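Local coordinates for protein endoribonuclease ToxN (Bacillus thuringiensis, PDB 4ATO) that cleaves RNA within A-rich sequences as the toxic endoribonuclease of a type III toxin-antitoxin system and is held in check by the ToxI RNA pseudoknot, at residues K134-V139 and K161-C166; I17-E22 and C166-E171. All coordinates share one frame; numbering follows the deposited sequence.

Interaction 1: K134-V139 and K161-C166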
# COMPACT_ATOMS: atom_id res chain seq x y z
N LYS A 134 21.73 15.21 -2.36
CA LYS A 134 22.70 14.73 -1.37
C LYS A 134 24.12 14.86 -1.89
O LYS A 134 24.99 15.36 -1.18
CB LYS A 134 22.42 13.28 -0.94
CG LYS A 134 21.20 13.11 -0.05
CD LYS A 134 20.98 11.64 0.31
CE LYS A 134 19.60 11.40 0.93
NZ LYS A 134 19.29 12.28 2.09
N VAL A 135 24.37 14.41 -3.13
CA VAL A 135 25.75 14.47 -3.61
C VAL A 135 26.23 15.88 -3.95
O VAL A 135 27.37 16.23 -3.66
CB VAL A 135 26.13 13.42 -4.71
CG1 VAL A 135 25.06 12.38 -4.87
CG2 VAL A 135 26.50 14.09 -6.03
N TYR A 136 25.36 16.69 -4.54
CA TYR A 136 25.73 18.07 -4.84
C TYR A 136 26.14 18.80 -3.56
O TYR A 136 27.14 19.50 -3.53
CB TYR A 136 24.58 18.83 -5.49
CG TYR A 136 24.94 20.26 -5.85
CD1 TYR A 136 25.50 20.55 -7.08
CD2 TYR A 136 24.73 21.31 -4.96
CE1 TYR A 136 25.84 21.83 -7.43
CE2 TYR A 136 25.07 22.61 -5.30
CZ TYR A 136 25.63 22.86 -6.54
OH TYR A 136 25.97 24.14 -6.92
N LYS A 137 25.35 18.63 -2.50
CA LYS A 137 25.65 19.23 -1.21
C LYS A 137 27.02 18.78 -0.71
O LYS A 137 27.86 19.61 -0.35
CB LYS A 137 24.58 18.87 -0.18
CG LYS A 137 23.94 20.06 0.52
CD LYS A 137 23.07 20.86 -0.45
CE LYS A 137 22.35 22.02 0.25
NZ LYS A 137 23.29 23.05 0.79
N ASP A 138 27.24 17.47 -0.69
CA ASP A 138 28.50 16.94 -0.16
C ASP A 138 29.73 17.26 -1.00
O ASP A 138 30.82 17.46 -0.45
CB ASP A 138 28.40 15.43 0.08
CG ASP A 138 27.96 15.10 1.48
OD1 ASP A 138 27.87 16.03 2.31
OD2 ASP A 138 27.71 13.91 1.76
N VAL A 139 29.57 17.31 -2.31
CA VAL A 139 30.71 17.61 -3.17
C VAL A 139 31.13 19.07 -2.99
O VAL A 139 32.32 19.39 -3.01
CB VAL A 139 30.42 17.28 -4.66
CG1 VAL A 139 31.43 17.97 -5.59
CG2 VAL A 139 30.45 15.77 -4.87
N LYS A 161 33.38 24.11 -10.63
CA LYS A 161 34.18 24.49 -11.78
C LYS A 161 33.32 24.50 -13.05
O LYS A 161 33.39 25.44 -13.84
CB LYS A 161 35.39 23.57 -11.93
CG LYS A 161 36.49 24.14 -12.82
CD LYS A 161 37.77 23.32 -12.72
CE LYS A 161 38.90 23.96 -13.53
NZ LYS A 161 40.14 23.13 -13.55
N LEU A 162 32.49 23.48 -13.22
CA LEU A 162 31.60 23.41 -14.39
C LEU A 162 30.56 24.54 -14.39
O LEU A 162 30.16 25.00 -15.46
CB LEU A 162 30.90 22.05 -14.48
CG LEU A 162 31.77 20.79 -14.68
CD1 LEU A 162 30.90 19.56 -14.96
CD2 LEU A 162 32.80 21.00 -15.78
N GLU A 163 30.13 24.97 -13.21
CA GLU A 163 29.17 26.07 -13.13
C GLU A 163 29.80 27.38 -13.60
O GLU A 163 29.14 28.19 -14.27
CB GLU A 163 28.61 26.23 -11.71
CG GLU A 163 27.52 25.22 -11.38
CD GLU A 163 27.11 25.25 -9.93
OE1 GLU A 163 27.25 26.31 -9.29
OE2 GLU A 163 26.65 24.20 -9.42
N GLU A 164 31.06 27.59 -13.24
CA GLU A 164 31.82 28.73 -13.74
C GLU A 164 31.90 28.69 -15.25
O GLU A 164 31.70 29.70 -15.91
CB GLU A 164 33.24 28.73 -13.17
CG GLU A 164 33.37 29.27 -11.77
CD GLU A 164 34.82 29.55 -11.41
OE1 GLU A 164 35.67 29.55 -12.34
OE2 GLU A 164 35.11 29.77 -10.22
N LYS A 165 32.20 27.52 -15.80
CA LYS A 165 32.29 27.36 -17.24
C LYS A 165 30.95 27.67 -17.90
O LYS A 165 30.90 28.28 -18.96
CB LYS A 165 32.75 25.95 -17.60
CG LYS A 165 34.23 25.74 -17.38
CD LYS A 165 34.90 25.32 -18.67
CE LYS A 165 35.97 26.31 -19.10
NZ LYS A 165 36.81 25.76 -20.21
N CYS A 166 29.86 27.26 -17.26
CA CYS A 166 28.53 27.57 -17.76
C CYS A 166 28.33 29.09 -17.78
O CYS A 166 27.83 29.64 -18.75
CB CYS A 166 27.45 26.91 -16.89
SG CYS A 166 25.75 27.27 -17.40
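Tyr136 and Glu163 make this contact through one hydrogen bond. Tyr136 OH donates to Glu163 OE2 at 2.6 Å. The carboxylate oxygen accepts with its syn lone pair. Glu163 OE1 lies farther back, 3.5 Å from Tyr136 OH. The same two side-chain ends have further polar partners. Tyr51 OH hydrogen-bonds to Glu163 OE2, and Asn47 ND2 to Tyr136 OH. The carboxylate oxygen is thus gripped by two tyrosine hydroxyls, which would tend to stabilise its negative charge.

The bond joins the C-terminal end of the long helix 108-139 to the last helix, 159-169, within the ToxN toxin fold. The backbones stay apart: the CA atoms of Tyr136 and Glu163 are 12.0 Å from each other. Two long side chains span the gap from opposite directions. With CG anti to the backbone N (chi1 -178°) the Tyr136 ring stands out from its helix, and Glu163, extended beyond CG, reaches to meet it.

The same approach brings Glu163 OE2 into the ring plane at its edge, 3.2 Å from Tyr136 CE1. The ring and carboxylate planes are only 10° apart, so the two flat groups meet edge to edge.

Interaction 2: I17-E22 and C166-E171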
# COMPACT_ATOMS: atom_id res chain seq x y z
N ILE A 17 30.13 19.84 -24.51
CA ILE A 17 30.69 18.75 -23.71
C ILE A 17 32.22 18.82 -23.71
O ILE A 17 32.86 18.76 -22.65
CB ILE A 17 30.23 17.36 -24.21
CG1 ILE A 17 28.77 17.12 -23.85
CG2 ILE A 17 31.11 16.25 -23.63
CD1 ILE A 17 28.51 16.83 -22.37
N ASP A 18 32.80 18.96 -24.90
CA ASP A 18 34.25 19.07 -25.04
C ASP A 18 34.77 20.31 -24.33
O ASP A 18 35.86 20.31 -23.75
CB ASP A 18 34.65 19.13 -26.52
CG ASP A 18 34.41 17.81 -27.23
OD1 ASP A 18 34.21 16.78 -26.54
OD2 ASP A 18 34.41 17.80 -28.48
N TYR A 19 33.98 21.37 -24.37
CA TYR A 19 34.33 22.61 -23.70
C TYR A 19 34.34 22.38 -22.19
O TYR A 19 35.22 22.87 -21.50
CB TYR A 19 33.34 23.70 -24.09
CG TYR A 19 33.34 24.91 -23.19
CD1 TYR A 19 34.26 25.93 -23.37
CD2 TYR A 19 32.39 25.05 -22.19
CE1 TYR A 19 34.25 27.05 -22.56
CE2 TYR A 19 32.37 26.16 -21.38
CZ TYR A 19 33.30 27.16 -21.57
OH TYR A 19 33.28 28.27 -20.75
N LEU A 20 33.37 21.61 -21.69
CA LEU A 20 33.37 21.30 -20.26
C LEU A 20 34.54 20.38 -19.87
O LEU A 20 35.21 20.63 -18.87
CB LEU A 20 32.03 20.69 -19.81
CG LEU A 20 30.82 21.61 -19.61
CD1 LEU A 20 29.73 20.83 -18.87
CD2 LEU A 20 31.15 22.89 -18.86
N ARG A 21 34.80 19.35 -20.67
CA ARG A 21 35.84 18.38 -20.30
C ARG A 21 37.24 19.01 -20.22
O ARG A 21 38.16 18.44 -19.63
CB ARG A 21 35.82 17.15 -21.20
CG ARG A 21 36.65 15.97 -20.67
CD ARG A 21 36.20 14.61 -21.20
NE ARG A 21 35.96 14.66 -22.64
CZ ARG A 21 34.75 14.63 -23.19
NH1 ARG A 21 33.68 14.52 -22.42
NH2 ARG A 21 34.62 14.70 -24.51
N GLU A 22 37.38 20.20 -20.81
CA GLU A 22 38.59 21.00 -20.62
C GLU A 22 38.81 21.28 -19.13
O GLU A 22 39.94 21.20 -18.64
CB GLU A 22 38.49 22.33 -21.38
CG GLU A 22 38.35 22.20 -22.89
CD GLU A 22 38.14 23.54 -23.58
OE1 GLU A 22 37.89 24.55 -22.88
OE2 GLU A 22 38.23 23.59 -24.82
N CYS A 166 29.86 27.26 -17.26
CA CYS A 166 28.53 27.57 -17.76
C CYS A 166 28.33 29.09 -17.78
O CYS A 166 27.83 29.64 -18.75
CB CYS A 166 27.45 26.91 -16.89
SG CYS A 166 25.75 27.27 -17.40
N GLN A 167 28.74 29.75 -16.70
CA GLN A 167 28.64 31.20 -16.60
C GLN A 167 29.44 31.86 -17.72
O GLN A 167 28.94 32.76 -18.40
CB GLN A 167 29.17 31.69 -15.24
CG GLN A 167 28.27 31.37 -14.05
CD GLN A 167 27.10 32.33 -13.92
OE1 GLN A 167 27.08 33.39 -14.55
NE2 GLN A 167 26.12 31.96 -13.10
N GLU A 168 30.67 31.40 -17.92
CA GLU A 168 31.54 31.94 -18.96
C GLU A 168 30.90 31.80 -20.33
O GLU A 168 31.10 32.66 -21.20
CB GLU A 168 32.90 31.25 -18.94
CG GLU A 168 33.72 31.54 -17.68
CD GLU A 168 35.01 30.75 -17.63
OE1 GLU A 168 35.62 30.51 -18.70
OE2 GLU A 168 35.43 30.36 -16.52
N TYR A 169 30.14 30.73 -20.53
CA TYR A 169 29.45 30.53 -21.80
C TYR A 169 28.46 31.66 -22.04
O TYR A 169 28.24 32.08 -23.18
CB TYR A 169 28.72 29.19 -21.84
CG TYR A 169 27.85 29.02 -23.07
CD1 TYR A 169 26.53 29.48 -23.09
CD2 TYR A 169 28.35 28.40 -24.21
CE1 TYR A 169 25.74 29.34 -24.21
CE2 TYR A 169 27.56 28.24 -25.35
CZ TYR A 169 26.25 28.72 -25.33
OH TYR A 169 25.44 28.58 -26.44
N LYS A 170 27.86 32.14 -20.96
CA LYS A 170 26.88 33.22 -21.04
C LYS A 170 27.55 34.56 -21.37
O LYS A 170 27.41 35.54 -20.64
CB LYS A 170 26.05 33.30 -19.76
CG LYS A 170 25.24 32.03 -19.49
CD LYS A 170 24.55 32.07 -18.13
CE LYS A 170 23.63 30.87 -17.94
NZ LYS A 170 24.37 29.58 -17.98
N GLU A 171 28.28 34.56 -22.47
CA GLU A 171 28.84 35.76 -23.07
C GLU A 171 28.01 36.03 -24.31
O GLU A 171 28.15 37.05 -24.97
CB GLU A 171 30.29 35.49 -23.47
CG GLU A 171 30.43 34.34 -24.44
CD GLU A 171 31.85 33.83 -24.56
OE1 GLU A 171 32.76 34.47 -23.98
OE2 GLU A 171 32.07 32.79 -25.22
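This is a small surface contact between helix 14-23 and the C-terminal end of helix 159-169. It joins the first and last helices of the ToxN toxin fold, beside its antiparallel sheet. Tyr19 carries it. CB points toward the last helix, and with CG anti to the backbone N (chi1 164°) the ring carries on outward so that its hydroxyl reaches the other helix. The nearest CA atoms, those of Tyr19 and Tyr169, are 9.5 Å apart, and the Tyr19 phenol spans the gap to Glu168.

The hydroxyl end meets the other helix at Glu168. Tyr19 OH lies 3.5 Å from Glu168 CB, a van der Waals contact. The carboxylate is a looser neighbour, with Glu168 OE1 3.8 Å from Tyr19 OH. The tyrosine ring and that carboxylate are perpendicular, with planes 90° apart. The hydroxyl's polar partner is the carbonyl oxygen of Lys165, one residue before this part of the helix. The Lys165 side chain also makes a cation-pi contact with the Tyr19 ring and a salt bridge with Glu22.

Tyr169 starts out toward helix 14-23 but its ring turns off, and its hydroxyl hydrogen-bonds to Glu94.

The last helix ends here. Lys170 leaves the helical conformation and is the centre of an inverse gamma turn, in which Glu171 N bonds to Tyr169 O at 2.6 Å.

From the N terminus, helix 14-23 comes first and supplies residues 17-22. The chain then runs through most of the sheet to the long helix 108-139, whose end supplies 134-139. Helix 147-155 follows, and helix 159-169 meets helix 14-23 and helix 108-139. Interaction 1 closes a short, partly helical loop of 21 residues. Interaction 2 closes a loop of 143 residues, and interaction 1 is nested inside it. The centres of the two contacts are about 14 Å apart, and the contacts share Cys166. Lys165 and Leu162, from the 161-166 side of interaction 1, also pack on Leu20 of interaction 2. Helix 159-169 thus ties the first helix to the end of the long one.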